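Local coordinates for five-membered-cyclitol-phosphate synthase (PDB 6K96), which binds nicotinamide-adenine-dinucleotide and a sodium ion and belongs to the myo-inositol-1-phosphate synthase family, at residues V12-A18 and P80-P84; L262-A268 and K287-S293; A23-R27 and V52-T56. All coordinates share one frame. Numbering follows the deposited sequence.

Contacts 1 and 3 belong to the parallel-sheet region, contact 2 to the hairpin of strands 265-275 and 281-291. Contacts 1 and 2 have centres about 14 Å apart and touch. Both reach the same NAD and the same sodium ion, with N15 from contact 1 and S293 from contact 2 binding the metal. Contact 3 shares helix 14-31 with contact 1; their centres are about 16 Å apart and they do not touch. In sequence, 23-27 and 52-56 both fall between the two segments of contact 1, and contact 2 follows later. Contacts 2 and 3 lie farthest apart, about 23 Å between centres. All three also touch the second subunit.

Contact 1: residues V12-A18 and P80-P84; sequences VGNNISA and PNNYP. With NA (sodium ion), chain H; NAD (nicotinamide-adenine-dinucleotide), chain G.
This contact lies at the NAD pocket, where the turn after strand 5-10 enters helix 14-31, as in Rossmann-type dinucleotide-binding folds. G13 is the N-cap, and its O accepts from I16 N (3.2 Å) and S17 N (3.1 Å). An ideal CB on G13 would clash with NAD O5B. The helix start faces the diphosphate: N14 N donates to NAD O2A (2.9 Å) and N15 N to NAD O1N (2.9 Å). N15 OD1 binds sodium at 2.4 Å.

Segment 80-84 is an irregular loop, with a cis peptide before P80. The closest CA pair is N14 and N81, 5.4 Å. N14 (chi1 m) offers OD1 to N82 N (3.0 Å) and Y83 N (3.3 Å). N81 (chi1 m) sends ND2 to V12 O (3.1 Å); this ND2 also bonds V76 O. Water 2 joins S17 OG (2.8 Å) to Y83 O (2.9 Å), while S17 OG also bonds Q21. The Y83 ring (chi1 t) lies face-on to A18; A18 CB is 3.6 Å from the ring centroid, a CH-pi contact.

Y83 OH bonds S294 on helix 292-313, and A18 packs on A297 of that helix. V12 and I16 pack on strand 55-62.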
loop_
_atom_site.group_PDB
_atom_site.type_symbol
_atom_site.label_atom_id
_atom_site.label_comp_id
_atom_site.label_asym_id
_atom_site.label_seq_id
_atom_site.Cartn_x
_atom_site.Cartn_y
_atom_site.Cartn_z
ATOM N N VAL B 12 -33.588 -7.696 9.948
ATOM C CA VAL B 12 -32.845 -6.972 11.008
ATOM C C VAL B 12 -31.375 -7.377 10.963
ATOM O O VAL B 12 -30.915 -8.077 11.870
ATOM C CB VAL B 12 -33.474 -7.226 12.378
ATOM C CG1 VAL B 12 -32.863 -6.291 13.434
ATOM C CG2 VAL B 12 -34.978 -7.098 12.262
ATOM N N GLY B 13 -30.701 -6.915 9.923
ATOM C CA GLY B 13 -29.290 -7.224 9.660
ATOM C C GLY B 13 -28.321 -6.144 10.127
ATOM O O GLY B 13 -28.643 -5.283 10.971
ATOM N N ASN B 14 -27.094 -6.284 9.633
ATOM C CA ASN B 14 -26.018 -5.276 9.809
ATOM C C ASN B 14 -26.575 -3.896 9.430
ATOM O O ASN B 14 -26.408 -2.980 10.237
ATOM C CB ASN B 14 -24.765 -5.745 9.095
ATOM C CG ASN B 14 -24.084 -6.827 9.882
ATOM O OD1 ASN B 14 -24.270 -6.896 11.095
ATOM N ND2 ASN B 14 -23.286 -7.643 9.226
ATOM N N ASN B 15 -27.321 -3.779 8.327
ATOM C CA ASN B 15 -27.804 -2.460 7.827
ATOM C C ASN B 15 -28.653 -1.748 8.910
ATOM O O ASN B 15 -28.601 -0.468 9.022
ATOM C CB ASN B 15 -28.503 -2.596 6.484
ATOM C CG ASN B 15 -27.615 -2.987 5.313
ATOM O OD1 ASN B 15 -26.416 -3.261 5.469
ATOM N ND2 ASN B 15 -28.203 -3.026 4.113
ATOM N N ILE B 16 -29.444 -2.476 9.676
ATOM C CA ILE B 16 -30.415 -1.887 10.645
ATOM C C ILE B 16 -29.692 -1.693 11.972
ATOM O O ILE B 16 -30.031 -0.768 12.701
ATOM C CB ILE B 16 -31.655 -2.768 10.853
ATOM C CG1 ILE B 16 -32.316 -3.173 9.537
ATOM C CG2 ILE B 16 -32.631 -2.072 11.792
ATOM C CD1 ILE B 16 -32.733 -1.997 8.707
ATOM N N SER B 17 -28.709 -2.521 12.281
ATOM C CA SER B 17 -27.795 -2.271 13.436
ATOM C C SER B 17 -27.176 -0.907 13.256
ATOM O O SER B 17 -27.272 -0.105 14.175
ATOM C CB SER B 17 -26.734 -3.307 13.564
ATOM O OG SER B 17 -25.840 -2.961 14.594
ATOM N N ALA B 18 -26.667 -0.662 12.051
ATOM C CA ALA B 18 -26.013 0.587 11.629
ATOM C C ALA B 18 -27.002 1.743 11.664
ATOM O O ALA B 18 -26.644 2.786 12.208
ATOM C CB ALA B 18 -25.389 0.407 10.278
ATOM N N PRO B 80 -26.181 -13.310 14.019
ATOM C CA PRO B 80 -24.783 -13.042 13.661
ATOM C C PRO B 80 -24.482 -11.619 13.151
ATOM O O PRO B 80 -23.572 -11.492 12.340
ATOM C CB PRO B 80 -24.552 -14.099 12.560
ATOM C CG PRO B 80 -25.894 -14.191 11.841
ATOM C CD PRO B 80 -26.949 -13.808 12.869
ATOM N N ASN B 81 -25.260 -10.613 13.593
ATOM C CA ASN B 81 -25.004 -9.153 13.372
ATOM C C ASN B 81 -23.687 -8.777 14.063
ATOM O O ASN B 81 -23.501 -9.154 15.239
ATOM C CB ASN B 81 -26.097 -8.209 13.886
ATOM C CG ASN B 81 -27.380 -8.272 13.078
ATOM O OD1 ASN B 81 -27.489 -9.101 12.171
ATOM N ND2 ASN B 81 -28.367 -7.451 13.432
ATOM N N ASN B 82 -22.786 -8.134 13.327
ATOM C CA ASN B 82 -21.406 -7.870 13.786
ATOM C C ASN B 82 -21.010 -6.467 13.304
ATOM O O ASN B 82 -19.845 -6.224 13.160
ATOM C CB ASN B 82 -20.482 -9.012 13.360
ATOM C CG ASN B 82 -20.364 -9.124 11.862
ATOM O OD1 ASN B 82 -20.767 -8.189 11.155
ATOM N ND2 ASN B 82 -19.763 -10.224 11.392
ATOM N N TYR B 83 -21.975 -5.599 13.026
ATOM C CA TYR B 83 -21.720 -4.146 13.054
ATOM C C TYR B 83 -21.243 -3.825 14.468
ATOM O O TYR B 83 -21.648 -4.506 15.423
ATOM C CB TYR B 83 -22.962 -3.336 12.706
ATOM C CG TYR B 83 -22.737 -1.861 12.481
ATOM C CD1 TYR B 83 -22.209 -1.410 11.294
ATOM C CD2 TYR B 83 -23.099 -0.910 13.428
ATOM C CE1 TYR B 83 -21.991 -0.060 11.066
ATOM C CE2 TYR B 83 -22.948 0.445 13.190
ATOM C CZ TYR B 83 -22.363 0.870 12.019
ATOM O OH TYR B 83 -22.200 2.192 11.747
ATOM N N PRO B 84 -20.307 -2.871 14.658
ATOM C CA PRO B 84 -19.846 -2.517 16.006
ATOM C C PRO B 84 -20.962 -1.983 16.929
ATOM O O PRO B 84 -21.900 -1.442 16.470
ATOM C CB PRO B 84 -18.816 -1.389 15.756
ATOM C CG PRO B 84 -18.339 -1.658 14.370
ATOM C CD PRO B 84 -19.572 -2.147 13.613
HETATM NA NA NA H . -24.466 -4.628 5.030
HETATM P PA NAD G . -27.734 -9.032 6.712
HETATM O O1A NAD G . -27.363 -10.380 6.226
HETATM O O2A NAD G . -26.911 -8.504 7.854
HETATM O O5B NAD G . -29.271 -8.834 7.008
HETATM C C5B NAD G . -30.131 -9.855 6.451
HETATM C C4B NAD G . -31.258 -10.124 7.413
HETATM O O4B NAD G . -32.439 -10.691 6.754
HETATM C C3B NAD G . -30.882 -11.129 8.507
HETATM O O3B NAD G . -31.379 -10.646 9.749
HETATM C C2B NAD G . -31.657 -12.372 8.077
HETATM O O2B NAD G . -31.695 -13.176 9.220
HETATM C C1B NAD G . -32.952 -11.690 7.624
HETATM N N9A NAD G . -33.905 -12.481 6.871
HETATM C C8A NAD G . -33.566 -13.536 6.059
HETATM N N7A NAD G . -34.590 -14.033 5.405
HETATM C C5A NAD G . -35.670 -13.242 5.779
HETATM C C6A NAD G . -37.030 -13.278 5.408
HETATM N N6A NAD G . -37.513 -14.152 4.532
HETATM N N1A NAD G . -37.853 -12.325 5.923
HETATM C C2A NAD G . -37.325 -11.454 6.803
HETATM N N3A NAD G . -36.070 -11.344 7.233
HETATM C C4A NAD G . -35.266 -12.269 6.676
HETATM O O3 NAD G . -27.575 -8.034 5.488
HETATM P PN NAD G . -27.150 -6.483 5.479
HETATM O O1N NAD G . -28.046 -5.767 6.414
HETATM O O2N NAD G . -25.658 -6.527 5.613
HETATM O O5D NAD G . -27.558 -6.081 3.971
HETATM C C5D NAD G . -28.989 -6.216 3.591
HETATM C C4D NAD G . -29.117 -6.145 2.098
HETATM O O4D NAD G . -28.705 -4.856 1.588
HETATM C C3D NAD G . -28.259 -7.194 1.374
HETATM O O3D NAD G . -28.999 -7.646 0.261
HETATM C C2D NAD G . -27.109 -6.362 0.815
HETATM O O2D NAD G . -26.515 -6.824 -0.384
HETATM C C1D NAD G . -27.830 -5.060 0.470
HETATM N N1N NAD G . -26.830 -3.967 0.273
HETATM C C2N NAD G . -25.823 -3.752 1.274
HETATM C C3N NAD G . -24.763 -2.887 1.059
HETATM C C7N NAD G . -23.763 -2.685 2.183
HETATM O O7N NAD G . -23.975 -3.181 3.282
HETATM N N7N NAD G . -22.667 -1.975 1.928
HETATM C C4N NAD G . -24.688 -2.261 -0.184
HETATM C C5N NAD G . -25.755 -2.339 -1.071
HETATM C C6N NAD G . -26.768 -3.257 -0.866
HETATM O O HOH W 1 -23.336 -10.341 9.948
HETATM O O HOH W 2 -24.435 -5.097 15.611
#

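Contact 2: residues L262-A268 and K287-S293; sequences LKDHKVA and KLKVQDS. With NA (sodium ion), chain H; NAD (nicotinamide-adenine-dinucleotide), chain G.
Strands 265-268 and 287-291 run antiparallel, their axes 4.7 Å apart at closest approach and their directions at 167°. K266-V290 and A268-L288 are hydrogen-bonded pairs: K266 N to V290 O is 3.0 Å, V290 N to K266 O 3.1 Å, A268 N to L288 O 3.0 Å, and L288 N to A268 O 3.1 Å. H265-Q291 and V267-K289 are non-hydrogen-bonded pairs, with CA atoms 4.6 and 4.7 Å apart. A type II' turn, L262 to H265, leads into the first strand.

D264 (chi1 t) joins this turn to the end of the second strand. Its OD2 accepts from S293 N and Q291 NE2 (both 2.9 Å), its OD1 from S293 OG (2.5 Å), and its O from D292 N (2.9 Å). A268 CB packs on L288 CB at 3.7 Å.

S293 OG coordinates the sodium ion at 2.5 Å. D292 O accepts a hydrogen bond from NAD N7N at 3.0 Å. The arrangement is a beta hairpin whose open end meets the cofactor site.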
loop_
_atom_site.group_PDB
_atom_site.type_symbol
_atom_site.label_atom_id
_atom_site.label_comp_id
_atom_site.label_asym_id
_atom_site.label_seq_id
_atom_site.Cartn_x
_atom_site.Cartn_y
_atom_site.Cartn_z
ATOM N N LEU B 262 -12.584 -9.585 9.974
ATOM C CA LEU B 262 -13.087 -8.307 9.398
ATOM C C LEU B 262 -14.522 -8.004 9.832
ATOM O O LEU B 262 -14.873 -6.818 9.758
ATOM C CB LEU B 262 -13.018 -8.290 7.874
ATOM C CG LEU B 262 -11.606 -8.203 7.284
ATOM C CD1 LEU B 262 -11.631 -8.072 5.753
ATOM C CD2 LEU B 262 -10.857 -7.052 7.849
ATOM N N LYS B 263 -15.349 -9.000 10.171
ATOM C CA LYS B 263 -16.776 -8.770 10.537
ATOM C C LYS B 263 -17.458 -7.901 9.465
ATOM O O LYS B 263 -17.344 -8.205 8.276
ATOM C CB LYS B 263 -16.829 -8.150 11.944
ATOM C CG LYS B 263 -16.534 -9.154 13.054
ATOM C CD LYS B 263 -15.735 -8.636 14.247
ATOM C CE LYS B 263 -15.816 -9.525 15.485
ATOM N NZ LYS B 263 -17.158 -9.455 16.139
ATOM N N ASP B 264 -18.125 -6.816 9.864
ATOM C CA ASP B 264 -18.833 -5.882 8.939
ATOM C C ASP B 264 -17.872 -4.925 8.234
ATOM O O ASP B 264 -18.387 -4.174 7.420
ATOM C CB ASP B 264 -19.937 -5.087 9.617
ATOM C CG ASP B 264 -20.741 -4.205 8.686
ATOM O OD1 ASP B 264 -21.524 -4.723 7.811
ATOM O OD2 ASP B 264 -20.589 -2.986 8.815
ATOM N N HIS B 265 -16.561 -5.036 8.414
ATOM C CA HIS B 265 -15.590 -4.254 7.611
ATOM C C HIS B 265 -15.482 -4.783 6.197
ATOM O O HIS B 265 -15.547 -5.958 6.025
ATOM C CB HIS B 265 -14.176 -4.274 8.188
ATOM C CG HIS B 265 -13.989 -3.306 9.286
ATOM N ND1 HIS B 265 -13.481 -3.699 10.486
ATOM C CD2 HIS B 265 -14.269 -1.988 9.377
ATOM C CE1 HIS B 265 -13.412 -2.650 11.306
ATOM N NE2 HIS B 265 -13.915 -1.574 10.655
ATOM N N LYS B 266 -15.248 -3.932 5.217
ATOM C CA LYS B 266 -14.976 -4.420 3.854
ATOM C C LYS B 266 -13.659 -3.765 3.416
ATOM O O LYS B 266 -13.543 -2.573 3.596
ATOM C CB LYS B 266 -16.159 -4.124 2.931
ATOM C CG LYS B 266 -15.800 -4.042 1.455
ATOM C CD LYS B 266 -16.982 -4.154 0.512
ATOM C CE LYS B 266 -17.279 -5.600 0.208
ATOM N NZ LYS B 266 -18.208 -5.672 -0.950
ATOM N N VAL B 267 -12.762 -4.519 2.795
ATOM C CA VAL B 267 -11.455 -4.053 2.295
ATOM C C VAL B 267 -11.463 -4.219 0.800
ATOM O O VAL B 267 -11.936 -5.201 0.379
ATOM C CB VAL B 267 -10.293 -4.838 2.902
ATOM C CG1 VAL B 267 -9.025 -4.510 2.153
ATOM C CG2 VAL B 267 -10.138 -4.556 4.380
ATOM N N ALA B 268 -10.930 -3.269 0.058
ATOM C CA ALA B 268 -10.773 -3.281 -1.396
ATOM C C ALA B 268 -9.302 -3.045 -1.706
ATOM O O ALA B 268 -8.700 -2.412 -0.957
ATOM C CB ALA B 268 -11.587 -2.184 -1.948
ATOM N N LYS B 287 -5.510 0.843 -1.258
ATOM C CA LYS B 287 -6.327 0.086 -0.290
ATOM C C LYS B 287 -7.473 0.973 0.186
ATOM O O LYS B 287 -7.207 2.136 0.404
ATOM C CB LYS B 287 -5.478 -0.389 0.870
ATOM C CG LYS B 287 -6.325 -1.104 1.899
ATOM C CD LYS B 287 -5.549 -1.738 2.975
ATOM C CE LYS B 287 -6.490 -2.260 4.048
ATOM N NZ LYS B 287 -5.757 -2.562 5.299
ATOM N N LEU B 288 -8.694 0.433 0.259
ATOM C CA LEU B 288 -9.899 1.073 0.795
ATOM C C LEU B 288 -10.349 0.250 1.978
ATOM O O LEU B 288 -10.359 -0.958 1.832
ATOM C CB LEU B 288 -10.940 1.119 -0.300
ATOM C CG LEU B 288 -12.334 1.553 0.126
ATOM C CD1 LEU B 288 -12.298 2.878 0.846
ATOM C CD2 LEU B 288 -13.282 1.621 -1.071
ATOM N N LYS B 289 -10.520 0.849 3.161
ATOM C CA LYS B 289 -11.207 0.153 4.278
ATOM C C LYS B 289 -12.462 0.949 4.581
ATOM O O LYS B 289 -12.301 2.150 4.601
ATOM C CB LYS B 289 -10.299 -0.038 5.487
ATOM C CG LYS B 289 -10.777 -1.119 6.452
ATOM C CD LYS B 289 -9.790 -1.440 7.533
ATOM C CE LYS B 289 -9.803 -2.901 7.949
ATOM N NZ LYS B 289 -10.459 -3.122 9.273
ATOM N N VAL B 290 -13.634 0.316 4.763
ATOM C CA VAL B 290 -14.897 0.971 5.193
ATOM C C VAL B 290 -15.679 0.069 6.148
ATOM O O VAL B 290 -15.401 -1.152 6.198
ATOM C CB VAL B 290 -15.727 1.313 3.957
ATOM C CG1 VAL B 290 -14.970 2.227 3.027
ATOM C CG2 VAL B 290 -16.192 0.077 3.210
ATOM N N GLN B 291 -16.607 0.635 6.909
ATOM C CA GLN B 291 -17.618 -0.130 7.703
ATOM C C GLN B 291 -18.758 -0.453 6.748
ATOM O O GLN B 291 -19.607 0.415 6.583
ATOM C CB GLN B 291 -18.375 0.652 8.778
ATOM C CG GLN B 291 -17.988 0.429 10.210
ATOM C CD GLN B 291 -17.672 -0.942 10.760
ATOM O OE1 GLN B 291 -16.884 -0.982 11.680
ATOM N NE2 GLN B 291 -18.239 -2.037 10.279
ATOM N N ASP B 292 -18.737 -1.626 6.109
ATOM C CA ASP B 292 -19.616 -1.940 4.933
ATOM C C ASP B 292 -21.055 -1.479 5.230
ATOM O O ASP B 292 -21.626 -0.765 4.411
ATOM C CB ASP B 292 -19.506 -3.408 4.524
ATOM C CG ASP B 292 -20.101 -3.705 3.161
ATOM O OD1 ASP B 292 -19.953 -2.834 2.306
ATOM O OD2 ASP B 292 -20.793 -4.786 2.999
ATOM N N SER B 293 -21.601 -1.752 6.402
ATOM C CA SER B 293 -23.025 -1.438 6.683
ATOM C C SER B 293 -23.259 0.046 7.028
ATOM O O SER B 293 -24.471 0.465 7.050
ATOM C CB SER B 293 -23.540 -2.329 7.748
ATOM O OG SER B 293 -23.709 -3.634 7.234
HETATM NA NA NA H . -24.466 -4.628 5.030
HETATM P PA NAD G . -27.734 -9.032 6.712
HETATM O O1A NAD G . -27.363 -10.380 6.226
HETATM O O2A NAD G . -26.911 -8.504 7.854
HETATM O O5B NAD G . -29.271 -8.834 7.008
HETATM C C5B NAD G . -30.131 -9.855 6.451
HETATM C C4B NAD G . -31.258 -10.124 7.413
HETATM O O4B NAD G . -32.439 -10.691 6.754
HETATM C C3B NAD G . -30.882 -11.129 8.507
HETATM O O3B NAD G . -31.379 -10.646 9.749
HETATM C C2B NAD G . -31.657 -12.372 8.077
HETATM O O2B NAD G . -31.695 -13.176 9.220
HETATM C C1B NAD G . -32.952 -11.690 7.624
HETATM N N9A NAD G . -33.905 -12.481 6.871
HETATM C C8A NAD G . -33.566 -13.536 6.059
HETATM N N7A NAD G . -34.590 -14.033 5.405
HETATM C C5A NAD G . -35.670 -13.242 5.779
HETATM C C6A NAD G . -37.030 -13.278 5.408
HETATM N N6A NAD G . -37.513 -14.152 4.532
HETATM N N1A NAD G . -37.853 -12.325 5.923
HETATM C C2A NAD G . -37.325 -11.454 6.803
HETATM N N3A NAD G . -36.070 -11.344 7.233
HETATM C C4A NAD G . -35.266 -12.269 6.676
HETATM O O3 NAD G . -27.575 -8.034 5.488
HETATM P PN NAD G . -27.150 -6.483 5.479
HETATM O O1N NAD G . -28.046 -5.767 6.414
HETATM O O2N NAD G . -25.658 -6.527 5.613
HETATM O O5D NAD G . -27.558 -6.081 3.971
HETATM C C5D NAD G . -28.989 -6.216 3.591
HETATM C C4D NAD G . -29.117 -6.145 2.098
HETATM O O4D NAD G . -28.705 -4.856 1.588
HETATM C C3D NAD G . -28.259 -7.194 1.374
HETATM O O3D NAD G . -28.999 -7.646 0.261
HETATM C C2D NAD G . -27.109 -6.362 0.815
HETATM O O2D NAD G . -26.515 -6.824 -0.384
HETATM C C1D NAD G . -27.830 -5.060 0.470
HETATM N N1N NAD G . -26.830 -3.967 0.273
HETATM C C2N NAD G . -25.823 -3.752 1.274
HETATM C C3N NAD G . -24.763 -2.887 1.059
HETATM C C7N NAD G . -23.763 -2.685 2.183
HETATM O O7N NAD G . -23.975 -3.181 3.282
HETATM N N7N NAD G . -22.667 -1.975 1.928
HETATM C C4N NAD G . -24.688 -2.261 -0.184
HETATM C C5N NAD G . -25.755 -2.339 -1.071
HETATM C C6N NAD G . -26.768 -3.257 -0.866
#

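Contact 3: residues A23-R27 and V52-T56; sequences AELYR and VSDLT
One turn of helix 14-31 packs here against the loop that leads into strand 55-62. The backbone of 23-27 is alpha-helical, with R27 N bonded to A23 O at 3.1 Å. Segment 52-56 is irregular up to D54, the centre of an inverse gamma turn, and becomes strand at L55. The two backbones come closest at A23 and S53, CA to CA 4.6 Å.

S53 points its CA-to-CB bond at the helix. Its chi1 of -133° lies between wells and brings OG to A23 O, 2.5 Å, a hydrogen bond donated by the serine. A23 O therefore accepts from both R27 N and S53 OG.

R27 also has an off-well chi1 (-130°), then chi2 t and chi3 m. Its chain passes S53, with CG 3.5 Å from S53 OG. R27 NH1 then makes a weak hydrogen bond to S53 O at 2.8 Å. R27 NE forms a salt bridge with E24 OE2 at 2.9 Å, so the guanidinium links its own helix to the loop.

Y26 (chi1 m) turns one ring face to V52, with CD2 3.3 Å from V52 CG1. Its hydroxyl bonds P40 O of the same chain and A278 N of the second subunit, and its ring meets W277 of that subunit edge-to-face. A23 CB lies 4.1 Å from L55 CD2, an apolar contact.

V52 and L55 also touch helix 292-313, and L55 packs on strand 5-10. The helix meets the loop and first strand residue of a Rossmann-type beta-alpha-beta unit, in which helix 14-31 lies between the neighbouring parallel strands 5-10 and 55-62 along the chain.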
loop_
_atom_site.group_PDB
_atom_site.type_symbol
_atom_site.label_atom_id
_atom_site.label_comp_id
_atom_site.label_asym_id
_atom_site.label_seq_id
_atom_site.Cartn_x
_atom_site.Cartn_y
_atom_site.Cartn_z
ATOM N N ALA B 23 -28.579 6.539 14.253
ATOM C CA ALA B 23 -29.599 7.545 14.613
ATOM C C ALA B 23 -29.442 7.978 16.071
ATOM O O ALA B 23 -29.646 9.165 16.303
ATOM C CB ALA B 23 -30.987 7.027 14.373
ATOM N N GLU B 24 -29.108 7.080 17.004
ATOM C CA GLU B 24 -28.938 7.436 18.448
ATOM C C GLU B 24 -27.554 8.038 18.710
ATOM O O GLU B 24 -27.434 8.720 19.748
ATOM C CB GLU B 24 -29.108 6.259 19.413
ATOM C CG GLU B 24 -30.477 6.224 20.104
ATOM C CD GLU B 24 -30.711 7.159 21.302
ATOM O OE1 GLU B 24 -29.922 7.145 22.254
ATOM O OE2 GLU B 24 -31.699 7.901 21.283
ATOM N N LEU B 25 -26.551 7.748 17.878
ATOM C CA LEU B 25 -25.252 8.448 17.969
ATOM C C LEU B 25 -25.489 9.908 17.595
ATOM O O LEU B 25 -25.072 10.735 18.380
ATOM C CB LEU B 25 -24.168 7.822 17.088
ATOM C CG LEU B 25 -22.745 8.359 17.321
ATOM C CD1 LEU B 25 -21.735 7.240 17.450
ATOM C CD2 LEU B 25 -22.269 9.309 16.229
ATOM N N TYR B 26 -26.153 10.219 16.478
ATOM C CA TYR B 26 -26.442 11.627 16.099
ATOM C C TYR B 26 -27.325 12.268 17.172
ATOM O O TYR B 26 -27.178 13.461 17.342
ATOM C CB TYR B 26 -27.112 11.750 14.729
ATOM C CG TYR B 26 -26.186 11.391 13.609
ATOM C CD1 TYR B 26 -25.133 12.211 13.297
ATOM C CD2 TYR B 26 -26.331 10.206 12.895
ATOM C CE1 TYR B 26 -24.230 11.867 12.310
ATOM C CE2 TYR B 26 -25.433 9.845 11.897
ATOM C CZ TYR B 26 -24.374 10.685 11.602
ATOM O OH TYR B 26 -23.517 10.333 10.603
ATOM N N ARG B 27 -28.240 11.534 17.822
ATOM C CA ARG B 27 -29.118 12.131 18.864
ATOM C C ARG B 27 -28.229 12.616 20.016
ATOM O O ARG B 27 -28.497 13.714 20.532
ATOM C CB ARG B 27 -30.190 11.170 19.388
ATOM C CG ARG B 27 -31.580 11.797 19.366
ATOM C CD ARG B 27 -32.649 11.256 20.303
ATOM N NE ARG B 27 -33.202 9.949 19.969
ATOM C CZ ARG B 27 -33.926 9.665 18.899
ATOM N NH1 ARG B 27 -34.198 10.586 17.988
ATOM N NH2 ARG B 27 -34.381 8.434 18.745
ATOM N N VAL B 52 -31.738 13.467 10.519
ATOM C CA VAL B 52 -31.048 12.160 10.382
ATOM C C VAL B 52 -31.404 11.271 11.591
ATOM O O VAL B 52 -31.137 10.050 11.539
ATOM C CB VAL B 52 -29.555 12.474 10.200
ATOM C CG1 VAL B 52 -28.658 11.677 11.124
ATOM C CG2 VAL B 52 -29.178 12.311 8.740
ATOM N N SER B 53 -32.030 11.858 12.621
ATOM C CA SER B 53 -32.290 11.206 13.927
ATOM C C SER B 53 -33.792 10.969 14.125
ATOM O O SER B 53 -34.162 10.415 15.179
ATOM C CB SER B 53 -31.723 12.064 15.028
ATOM O OG SER B 53 -30.979 11.282 15.951
ATOM N N ASP B 54 -34.618 11.387 13.157
ATOM C CA ASP B 54 -36.094 11.503 13.302
ATOM C C ASP B 54 -36.738 10.206 12.807
ATOM O O ASP B 54 -37.422 10.221 11.754
ATOM C CB ASP B 54 -36.594 12.775 12.612
ATOM C CG ASP B 54 -36.152 14.057 13.329
ATOM O OD1 ASP B 54 -35.968 13.993 14.554
ATOM O OD2 ASP B 54 -35.974 15.111 12.662
ATOM N N LEU B 55 -36.505 9.148 13.588
ATOM C CA LEU B 55 -36.705 7.710 13.267
ATOM C C LEU B 55 -37.361 7.018 14.466
ATOM O O LEU B 55 -36.748 6.968 15.565
ATOM C CB LEU B 55 -35.332 7.076 13.002
ATOM C CG LEU B 55 -35.158 6.271 11.726
ATOM C CD1 LEU B 55 -35.778 6.982 10.546
ATOM C CD2 LEU B 55 -33.686 6.049 11.458
ATOM N N THR B 56 -38.538 6.445 14.255
ATOM C CA THR B 56 -39.189 5.572 15.261
ATOM C C THR B 56 -39.359 4.199 14.617
ATOM O O THR B 56 -40.055 4.098 13.640
ATOM C CB THR B 56 -40.493 6.194 15.773
ATOM O OG1 THR B 56 -40.687 7.476 15.179
ATOM C CG2 THR B 56 -40.511 6.362 17.281
#